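Local structure of geranyltranstransferase (Thermotoga neapolitana, 4WK5) at residues T152-D163 / M181-F192; T44-V52 / L124-L132. The protein probably acts as a magnesium-dependent prenyltransferase of isoprene biosynthesis, building longer prenyl diphosphates from shorter ones. All coordinates share one frame; numbering follows the deposited sequence.

Overall arrangement
Both contacts join helices of one all-helical fold, and both reach the second subunit, but at different depths. Interaction 1 lies about 9 Å from the centre of the chain and pairs the near-antiparallel helices 143-166 and 175-201 at close range, burying 767 Å². Interaction 2, about 16 Å from that centre, is a steeper crossing of helices 43-53 and 119-138 that buries 347 Å². Their centres are 21 Å apart and they do not touch. Both are largely buried. Interaction 1 mixes an aromatic knob with charged groups and bridging waters, whereas interaction 2 is apolar across the helices and makes polar links to the other subunit through Thr44 and Asp127.

Interaction 1: T152-D163 / M181-F192; sequences TAYKLLLGEAMD and MYSFKTGALFAF
Phe184 of helix 175-201 packs as a knob into a hole formed by Lys155, Leu158, Gly159 and Met162 of helix 143-166, joining two helices of the all-helical isoprenoid synthase fold. The axes of the two segments approach to 6.7 Å at -148°. Gly159 permits this closeness: its CA lies 3.9 Å from Lys185 CA, and any CB would run into Lys185 N. Chi1 of -83° turns the Phe184 ring alongside Leu158, pointing the same way, with Leu158 CB at its edge, 3.9 Å from Phe184 CD2; Lys155 CD lies over one face. Met162 meets this ring obliquely in a Met-aromatic contact, while the Met162 and Met181 side chains slide past each other in opposite directions, CB against CG. Leu156 CD2 presses against Phe184 O and Lys185 O, each 3.2 Å away, within the wider pi-type turn at 183-187; the Leu156 and Leu189 side chains cross at about a right angle, CD1 3.7 Å from Leu189 CB. Shortening Leu156 to an alanine would probably open a gap beside Leu189 CB and Ala188 CB and remove the methyl packed on the two carbonyls. Glu160 and Asp163 are modelled in a salt-bridge network with Lys185, but Glu160 OE1 and Lys185 NZ are uncertain. One water donates to both Leu156 O and Lys185 O, 2.8 Å from each.

Interaction 2: T44-V52 / L124-L132; sequences TESAMQYSV and LAGDGLFFL
Leu124 O accepts the helical hydrogen bond from Gly128 N at 2.8 Å, and both residues meet helix 43-53: Leu124 CB lies 3.9 Å from Thr44 CG2, and Gly128 faces Met48. Met48 is the central side chain here. Its CG, anti to the carbonyl carbon of Met48 (chi1 -71°), reaches Ala125 CB at 3.7 Å and also touches Ala125 O. With chi2 extended, its SD rests 3.9 Å from Gly128 CA, where a CB on Gly128 would collide with the sulfur. On the Thr44 side of Met48, Ala47 CB and Ala125 CB face each other at 3.9 Å. Thr44 divides its two branches: the methyl CG2 sits 3.7 Å from Ala125 N, while OG1 hydrogen-bonds Glu165 of the second subunit. Toward the other end of the contact, Val52 CG2 meets Leu129 CD2 at 4.1 Å, their side chains crossing at a slant. No hydrogen bond links 44-52 to 124-132, and the axes of these segments pass 8.7 Å apart at -72°. Met48 and Leu132 also pack on Tyr154 of the second subunit, and Asp127 hydrogen-bonds His95 there. The arrangement is thus a steep apolar helix crossing at the dimer interface of an all-helical trans-prenyltransferase fold.

Interaction 1: T152-D163 / M181-F192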
loop_
_atom_site.group_PDB
_atom_site.type_symbol
_atom_site.label_atom_id
_atom_site.label_comp_id
_atom_site.label_asym_id
_atom_site.label_seq_id
_atom_site.Cartn_x
_atom_site.Cartn_y
_atom_site.Cartn_z
ATOM N N THR A 152 0.827 5.621 10.021
ATOM C CA THR A 152 0.073 6.751 9.474
ATOM C C THR A 152 -0.818 6.296 8.333
ATOM O O THR A 152 -1.968 6.701 8.237
ATOM C CB THR A 152 1.023 7.869 9.008
ATOM O OG1 THR A 152 1.716 8.374 10.157
ATOM C CG2 THR A 152 0.262 9.027 8.343
ATOM N N ALA A 153 -0.268 5.453 7.459
ATOM C CA ALA A 153 -1.012 4.962 6.308
ATOM C C ALA A 153 -2.259 4.211 6.739
ATOM O O ALA A 153 -3.338 4.402 6.187
ATOM C CB ALA A 153 -0.111 4.042 5.453
ATOM N N TYR A 154 -2.100 3.327 7.722
ATOM C CA TYR A 154 -3.238 2.549 8.173
ATOM C C TYR A 154 -4.293 3.441 8.843
ATOM O O TYR A 154 -5.482 3.248 8.625
ATOM C CB TYR A 154 -2.784 1.443 9.119
ATOM C CG TYR A 154 -3.895 0.472 9.422
ATOM C CD1 TYR A 154 -4.433 -0.332 8.413
ATOM C CD2 TYR A 154 -4.434 0.380 10.697
ATOM C CE1 TYR A 154 -5.473 -1.223 8.680
ATOM C CE2 TYR A 154 -5.464 -0.512 10.973
ATOM C CZ TYR A 154 -5.978 -1.302 9.958
ATOM O OH TYR A 154 -7.000 -2.188 10.234
ATOM N N LYS A 155 -3.858 4.404 9.653
ATOM C CA LYS A 155 -4.790 5.387 10.226
ATOM C C LYS A 155 -5.579 6.148 9.157
ATOM O O LYS A 155 -6.796 6.340 9.269
ATOM C CB LYS A 155 -4.033 6.386 11.110
ATOM C CG LYS A 155 -3.812 5.889 12.528
ATOM C CD LYS A 155 -3.362 7.029 13.445
ATOM C CE LYS A 155 -3.110 6.534 14.864
ATOM N NZ LYS A 155 -2.405 7.549 15.699
ATOM N N LEU A 156 -4.887 6.581 8.110
ATOM C CA LEU A 156 -5.537 7.290 7.018
ATOM C C LEU A 156 -6.610 6.426 6.339
ATOM O O LEU A 156 -7.705 6.912 6.021
ATOM C CB LEU A 156 -4.468 7.758 6.009
ATOM C CG LEU A 156 -3.570 8.880 6.565
ATOM C CD1 LEU A 156 -2.285 9.007 5.738
ATOM C CD2 LEU A 156 -4.300 10.239 6.635
ATOM N N LEU A 157 -6.321 5.133 6.189
ATOM C CA LEU A 157 -7.267 4.211 5.572
ATOM C C LEU A 157 -8.497 4.059 6.481
ATOM O O LEU A 157 -9.626 4.091 6.002
ATOM C CB LEU A 157 -6.597 2.867 5.319
ATOM C CG LEU A 157 -7.385 1.757 4.586
ATOM C CD1 LEU A 157 -8.287 0.962 5.539
ATOM C CD2 LEU A 157 -8.172 2.320 3.429
ATOM N N LEU A 158 -8.265 3.894 7.787
ATOM C CA LEU A 158 -9.384 3.770 8.725
ATOM C C LEU A 158 -10.227 5.037 8.688
ATOM O O LEU A 158 -11.452 4.975 8.752
ATOM C CB LEU A 158 -8.897 3.501 10.151
ATOM C CG LEU A 158 -8.224 2.146 10.392
ATOM C CD1 LEU A 158 -7.673 2.114 11.806
ATOM C CD2 LEU A 158 -9.208 1.002 10.178
ATOM N N GLY A 159 -9.562 6.182 8.569
ATOM C CA GLY A 159 -10.270 7.447 8.465
ATOM C C GLY A 159 -11.170 7.478 7.236
ATOM O O GLY A 159 -12.308 7.954 7.292
ATOM N N GLU A 160 -10.648 7.004 6.102
ATOM C CA GLU A 160 -11.446 6.982 4.884
ATOM C C GLU A 160 -12.602 5.997 5.035
ATOM O O GLU A 160 -13.728 6.296 4.614
ATOM C CB GLU A 160 -10.579 6.631 3.665
ATOM C CG GLU A 160 -11.365 6.522 2.343
ATOM C CD GLU A 160 -12.145 7.793 1.984
ATOM O OE1 GLU A 160 -11.734 8.902 2.393
ATOM O OE2 GLU A 160 -13.180 7.677 1.291
ATOM N N ALA A 161 -12.343 4.850 5.666
ATOM C CA ALA A 161 -13.406 3.883 5.943
ATOM C C ALA A 161 -14.509 4.519 6.796
ATOM O O ALA A 161 -15.689 4.390 6.478
ATOM C CB ALA A 161 -12.841 2.631 6.631
ATOM N N MET A 162 -14.132 5.228 7.856
ATOM C CA MET A 162 -15.139 5.928 8.676
ATOM C C MET A 162 -15.984 6.895 7.830
ATOM O O MET A 162 -17.211 6.918 7.933
ATOM C CB MET A 162 -14.460 6.696 9.810
ATOM C CG MET A 162 -13.803 5.820 10.869
ATOM S SD MET A 162 -12.760 6.829 11.936
ATOM C CE MET A 162 -12.068 5.571 13.021
ATOM N N ASP A 163 -15.319 7.679 6.983
ATOM C CA ASP A 163 -16.012 8.673 6.156
ATOM C C ASP A 163 -17.066 7.987 5.270
ATOM O O ASP A 163 -18.229 8.397 5.230
ATOM C CB ASP A 163 -14.981 9.451 5.323
ATOM C CG ASP A 163 -15.443 10.860 4.950
ATOM O OD1 ASP A 163 -16.419 11.385 5.537
ATOM O OD2 ASP A 163 -14.785 11.455 4.073
ATOM N N MET A 181 -12.818 10.882 12.971
ATOM C CA MET A 181 -12.673 10.604 11.557
ATOM C C MET A 181 -11.795 11.660 10.869
ATOM O O MET A 181 -10.958 11.328 10.023
ATOM C CB MET A 181 -14.055 10.512 10.901
ATOM C CG MET A 181 -14.022 10.202 9.409
ATOM S SD MET A 181 -13.980 11.704 8.415
ATOM C CE MET A 181 -15.648 12.312 8.745
ATOM N N TYR A 182 -11.977 12.931 11.225
ATOM C CA TYR A 182 -11.132 13.994 10.665
ATOM C C TYR A 182 -9.687 13.765 11.070
ATOM O O TYR A 182 -8.768 13.934 10.281
ATOM C CB TYR A 182 -11.581 15.380 11.144
ATOM C CG TYR A 182 -12.732 15.965 10.352
ATOM C CD1 TYR A 182 -13.809 15.178 9.963
ATOM C CD2 TYR A 182 -12.753 17.318 10.023
ATOM C CE1 TYR A 182 -14.859 15.714 9.237
ATOM C CE2 TYR A 182 -13.794 17.858 9.308
ATOM C CZ TYR A 182 -14.843 17.055 8.917
ATOM O OH TYR A 182 -15.887 17.595 8.201
ATOM N N SER A 183 -9.502 13.412 12.330
ATOM C CA SER A 183 -8.167 13.177 12.864
ATOM C C SER A 183 -7.454 12.066 12.114
ATOM O O SER A 183 -6.272 12.179 11.797
ATOM C CB SER A 183 -8.246 12.826 14.347
ATOM O OG SER A 183 -6.987 12.403 14.826
ATOM N N PHE A 184 -8.180 10.993 11.826
ATOM C CA PHE A 184 -7.593 9.864 11.112
ATOM C C PHE A 184 -7.431 10.135 9.617
ATOM O O PHE A 184 -6.382 9.844 9.022
ATOM C CB PHE A 184 -8.446 8.604 11.285
ATOM C CG PHE A 184 -8.179 7.839 12.562
ATOM C CD1 PHE A 184 -7.650 8.463 13.677
ATOM C CD2 PHE A 184 -8.429 6.480 12.611
ATOM C CE1 PHE A 184 -7.407 7.745 14.845
ATOM C CE2 PHE A 184 -8.184 5.749 13.779
ATOM C CZ PHE A 184 -7.675 6.386 14.890
ATOM N N LYS A 185 -8.471 10.683 8.995
ATOM C CA LYS A 185 -8.493 10.793 7.536
ATOM C C LYS A 185 -7.582 11.888 6.982
ATOM O O LYS A 185 -7.035 11.757 5.872
ATOM C CB LYS A 185 -9.935 11.032 7.070
ATOM C CG LYS A 185 -10.126 11.204 5.572
ATOM C CD LYS A 185 -11.484 11.859 5.310
ATOM C CE LYS A 185 -11.637 12.301 3.865
ATOM N NZ LYS A 185 -11.557 11.161 2.920
ATOM N N THR A 186 -7.424 12.964 7.750
ATOM C CA THR A 186 -6.662 14.127 7.308
ATOM C C THR A 186 -5.554 14.495 8.301
ATOM O O THR A 186 -4.413 14.779 7.911
ATOM C CB THR A 186 -7.592 15.344 7.112
ATOM O OG1 THR A 186 -8.627 14.982 6.189
ATOM C CG2 THR A 186 -6.815 16.548 6.566
ATOM N N GLY A 187 -5.887 14.470 9.585
ATOM C CA GLY A 187 -4.928 14.809 10.627
ATOM C C GLY A 187 -3.668 13.957 10.618
ATOM O O GLY A 187 -2.557 14.478 10.778
ATOM N N ALA A 188 -3.829 12.649 10.431
ATOM C CA ALA A 188 -2.689 11.745 10.588
ATOM C C ALA A 188 -1.568 12.062 9.587
ATOM O O ALA A 188 -0.383 12.020 9.945
ATOM C CB ALA A 188 -3.140 10.270 10.456
ATOM N N LEU A 189 -1.920 12.397 8.346
ATOM C CA LEU A 189 -0.874 12.633 7.357
ATOM C C LEU A 189 -0.196 13.980 7.619
ATOM O O LEU A 189 1.014 14.116 7.422
ATOM C CB LEU A 189 -1.416 12.580 5.924
ATOM C CG LEU A 189 -0.373 12.601 4.794
ATOM C CD1 LEU A 189 0.697 11.528 4.989
ATOM C CD2 LEU A 189 -1.102 12.370 3.461
ATOM N N PHE A 190 -0.953 14.973 8.074
ATOM C CA PHE A 190 -0.312 16.242 8.443
ATOM C C PHE A 190 0.563 16.070 9.676
ATOM O O PHE A 190 1.621 16.677 9.772
ATOM C CB PHE A 190 -1.355 17.344 8.667
ATOM C CG PHE A 190 -1.836 17.984 7.384
ATOM C CD1 PHE A 190 -1.015 18.860 6.677
ATOM C CD2 PHE A 190 -3.102 17.707 6.887
ATOM C CE1 PHE A 190 -1.457 19.447 5.487
ATOM C CE2 PHE A 190 -3.552 18.281 5.712
ATOM C CZ PHE A 190 -2.728 19.161 5.007
ATOM N N ALA A 191 0.143 15.233 10.621
ATOM C CA ALA A 191 0.977 14.989 11.793
ATOM C C ALA A 191 2.317 14.385 11.361
ATOM O O ALA A 191 3.380 14.704 11.920
ATOM C CB ALA A 191 0.260 14.068 12.774
ATOM N N PHE A 192 2.264 13.506 10.360
ATOM C CA PHE A 192 3.475 12.882 9.856
ATOM C C PHE A 192 4.368 13.917 9.173
ATOM O O PHE A 192 5.597 13.830 9.272
ATOM C CB PHE A 192 3.144 11.733 8.891
ATOM C CG PHE A 192 4.359 11.027 8.360
ATOM C CD1 PHE A 192 5.000 10.055 9.120
ATOM C CD2 PHE A 192 4.870 11.341 7.103
ATOM C CE1 PHE A 192 6.132 9.402 8.625
ATOM C CE2 PHE A 192 5.993 10.691 6.608
ATOM C CZ PHE A 192 6.621 9.725 7.368
HETATM O O HOH W 1 0.774 10.346 11.896
HETATM O O HOH W 2 -7.414 9.322 4.544
#

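Interaction 2: T44-V52 / L124-L132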
loop_
_atom_site.group_PDB
_atom_site.type_symbol
_atom_site.label_atom_id
_atom_site.label_comp_id
_atom_site.label_asym_id
_atom_site.label_seq_id
_atom_site.Cartn_x
_atom_site.Cartn_y
_atom_site.Cartn_z
ATOM N N THR A 44 -0.791 1.566 -17.023
ATOM C CA THR A 44 -0.962 1.819 -15.606
ATOM C C THR A 44 0.086 2.815 -15.129
ATOM O O THR A 44 -0.190 3.647 -14.258
ATOM C CB THR A 44 -0.882 0.502 -14.798
ATOM O OG1 THR A 44 -1.930 -0.376 -15.227
ATOM C CG2 THR A 44 -1.042 0.768 -13.316
ATOM N N GLU A 45 1.284 2.736 -15.705
ATOM C CA GLU A 45 2.314 3.720 -15.409
ATOM C C GLU A 45 1.923 5.092 -15.927
ATOM O O GLU A 45 2.133 6.080 -15.241
ATOM C CB GLU A 45 3.661 3.313 -16.004
ATOM C CG GLU A 45 4.291 2.100 -15.326
ATOM C CD GLU A 45 5.557 1.698 -16.055
ATOM O OE1 GLU A 45 5.441 1.294 -17.227
ATOM O OE2 GLU A 45 6.653 1.851 -15.461
ATOM N N SER A 46 1.378 5.156 -17.140
ATOM C CA SER A 46 0.897 6.433 -17.669
ATOM C C SER A 46 -0.202 7.037 -16.794
ATOM O O SER A 46 -0.288 8.265 -16.648
ATOM C CB SER A 46 0.389 6.265 -19.111
ATOM O OG SER A 46 1.483 6.191 -20.002
ATOM N N ALA A 47 -1.029 6.171 -16.212
ATOM C CA ALA A 47 -2.108 6.616 -15.336
ATOM C C ALA A 47 -1.561 7.162 -14.019
ATOM O O ALA A 47 -2.083 8.144 -13.482
ATOM C CB ALA A 47 -3.106 5.454 -15.069
ATOM N N MET A 48 -0.512 6.523 -13.502
ATOM C CA MET A 48 0.178 7.029 -12.315
ATOM C C MET A 48 0.725 8.423 -12.589
ATOM O O MET A 48 0.564 9.354 -11.763
ATOM C CB MET A 48 1.306 6.076 -11.898
ATOM C CG MET A 48 0.772 4.789 -11.314
ATOM S SD MET A 48 2.092 3.716 -10.736
ATOM C CE MET A 48 2.427 2.669 -12.124
ATOM N N GLN A 49 1.382 8.572 -13.741
ATOM C CA GLN A 49 1.953 9.865 -14.103
ATOM C C GLN A 49 0.861 10.901 -14.276
ATOM O O GLN A 49 0.990 12.044 -13.824
ATOM C CB GLN A 49 2.784 9.765 -15.385
ATOM C CG GLN A 49 3.364 11.126 -15.784
ATOM C CD GLN A 49 4.029 11.084 -17.168
ATOM O OE1 GLN A 49 3.360 10.900 -18.195
ATOM N NE2 GLN A 49 5.333 11.213 -17.186
ATOM N N TYR A 50 -0.230 10.485 -14.904
ATOM C CA TYR A 50 -1.357 11.379 -15.150
ATOM C C TYR A 50 -1.874 11.982 -13.856
ATOM O O TYR A 50 -2.059 13.202 -13.757
ATOM C CB TYR A 50 -2.482 10.634 -15.868
ATOM C CG TYR A 50 -3.742 11.443 -16.064
ATOM C CD1 TYR A 50 -3.864 12.335 -17.121
ATOM C CD2 TYR A 50 -4.834 11.287 -15.206
ATOM C CE1 TYR A 50 -5.023 13.074 -17.308
ATOM C CE2 TYR A 50 -6.010 12.030 -15.388
ATOM C CZ TYR A 50 -6.091 12.916 -16.441
ATOM O OH TYR A 50 -7.243 13.650 -16.640
ATOM N N SER A 51 -2.118 11.133 -12.861
ATOM C CA SER A 51 -2.690 11.628 -11.619
ATOM C C SER A 51 -1.742 12.562 -10.877
ATOM O O SER A 51 -2.185 13.503 -10.218
ATOM C CB SER A 51 -3.102 10.459 -10.740
ATOM O OG SER A 51 -4.280 9.882 -11.281
ATOM N N VAL A 52 -0.444 12.334 -11.003
ATOM C CA VAL A 52 0.534 13.266 -10.455
ATOM C C VAL A 52 0.568 14.596 -11.227
ATOM O O VAL A 52 0.602 15.685 -10.626
ATOM C CB VAL A 52 1.939 12.628 -10.435
ATOM C CG1 VAL A 52 3.019 13.680 -10.166
ATOM C CG2 VAL A 52 1.977 11.533 -9.376
ATOM N N LEU A 124 -5.344 -0.006 -10.023
ATOM C CA LEU A 124 -3.962 -0.459 -9.993
ATOM C C LEU A 124 -2.986 0.712 -9.888
ATOM O O LEU A 124 -1.969 0.598 -9.205
ATOM C CB LEU A 124 -3.661 -1.305 -11.241
ATOM C CG LEU A 124 -4.449 -2.626 -11.292
ATOM C CD1 LEU A 124 -4.030 -3.406 -12.528
ATOM C CD2 LEU A 124 -4.216 -3.451 -10.027
ATOM N N ALA A 125 -3.281 1.824 -10.566
ATOM C CA ALA A 125 -2.401 2.997 -10.495
ATOM C C ALA A 125 -2.329 3.531 -9.074
ATOM O O ALA A 125 -1.247 3.912 -8.606
ATOM C CB ALA A 125 -2.868 4.097 -11.470
ATOM N N GLY A 126 -3.476 3.524 -8.385
ATOM C CA GLY A 126 -3.526 3.900 -6.978
ATOM C C GLY A 126 -2.649 2.986 -6.138
ATOM O O GLY A 126 -1.880 3.461 -5.297
ATOM N N ASP A 127 -2.766 1.673 -6.347
ATOM C CA ASP A 127 -1.896 0.744 -5.633
ATOM C C ASP A 127 -0.418 1.028 -5.917
ATOM O O ASP A 127 0.412 1.019 -5.001
ATOM C CB ASP A 127 -2.232 -0.709 -6.001
ATOM C CG ASP A 127 -3.574 -1.164 -5.447
ATOM O OD1 ASP A 127 -4.164 -0.478 -4.587
ATOM O OD2 ASP A 127 -4.014 -2.270 -5.838
ATOM N N GLY A 128 -0.087 1.262 -7.186
ATOM C CA GLY A 128 1.293 1.518 -7.565
ATOM C C GLY A 128 1.839 2.761 -6.888
ATOM O O GLY A 128 2.987 2.769 -6.421
ATOM N N LEU A 129 1.010 3.805 -6.828
ATOM C CA LEU A 129 1.417 5.063 -6.178
ATOM C C LEU A 129 1.658 4.857 -4.675
ATOM O O LEU A 129 2.630 5.394 -4.122
ATOM C CB LEU A 129 0.370 6.159 -6.402
ATOM C CG LEU A 129 0.387 6.746 -7.823
ATOM C CD1 LEU A 129 -0.907 7.479 -8.112
ATOM C CD2 LEU A 129 1.582 7.668 -8.022
ATOM N N PHE A 130 0.806 4.058 -4.032
ATOM C CA PHE A 130 1.033 3.715 -2.618
ATOM C C PHE A 130 2.387 3.035 -2.452
ATOM O O PHE A 130 3.174 3.365 -1.558
ATOM C CB PHE A 130 -0.066 2.780 -2.064
ATOM C CG PHE A 130 -1.378 3.469 -1.739
ATOM C CD1 PHE A 130 -1.419 4.607 -0.940
ATOM C CD2 PHE A 130 -2.585 2.928 -2.193
ATOM C CE1 PHE A 130 -2.648 5.230 -0.629
ATOM C CE2 PHE A 130 -3.803 3.539 -1.882
ATOM C CZ PHE A 130 -3.829 4.693 -1.101
ATOM N N PHE A 131 2.668 2.074 -3.317
ATOM C CA PHE A 131 3.886 1.279 -3.145
ATOM C C PHE A 131 5.122 2.121 -3.464
ATOM O O PHE A 131 6.164 1.954 -2.836
ATOM C CB PHE A 131 3.833 0.005 -4.011
ATOM C CG PHE A 131 2.657 -0.899 -3.688
ATOM C CD1 PHE A 131 2.032 -0.840 -2.453
ATOM C CD2 PHE A 131 2.175 -1.785 -4.640
ATOM C CE1 PHE A 131 0.943 -1.651 -2.161
ATOM C CE2 PHE A 131 1.084 -2.602 -4.359
ATOM C CZ PHE A 131 0.463 -2.532 -3.125
ATOM N N LEU A 132 5.002 3.034 -4.422
ATOM C CA LEU A 132 6.095 3.972 -4.710
ATOM C C LEU A 132 6.378 4.851 -3.487
ATOM O O LEU A 132 7.538 5.145 -3.177
ATOM C CB LEU A 132 5.748 4.844 -5.913
ATOM C CG LEU A 132 5.971 4.229 -7.294
ATOM C CD1 LEU A 132 5.539 5.239 -8.349
ATOM C CD2 LEU A 132 7.431 3.857 -7.494
#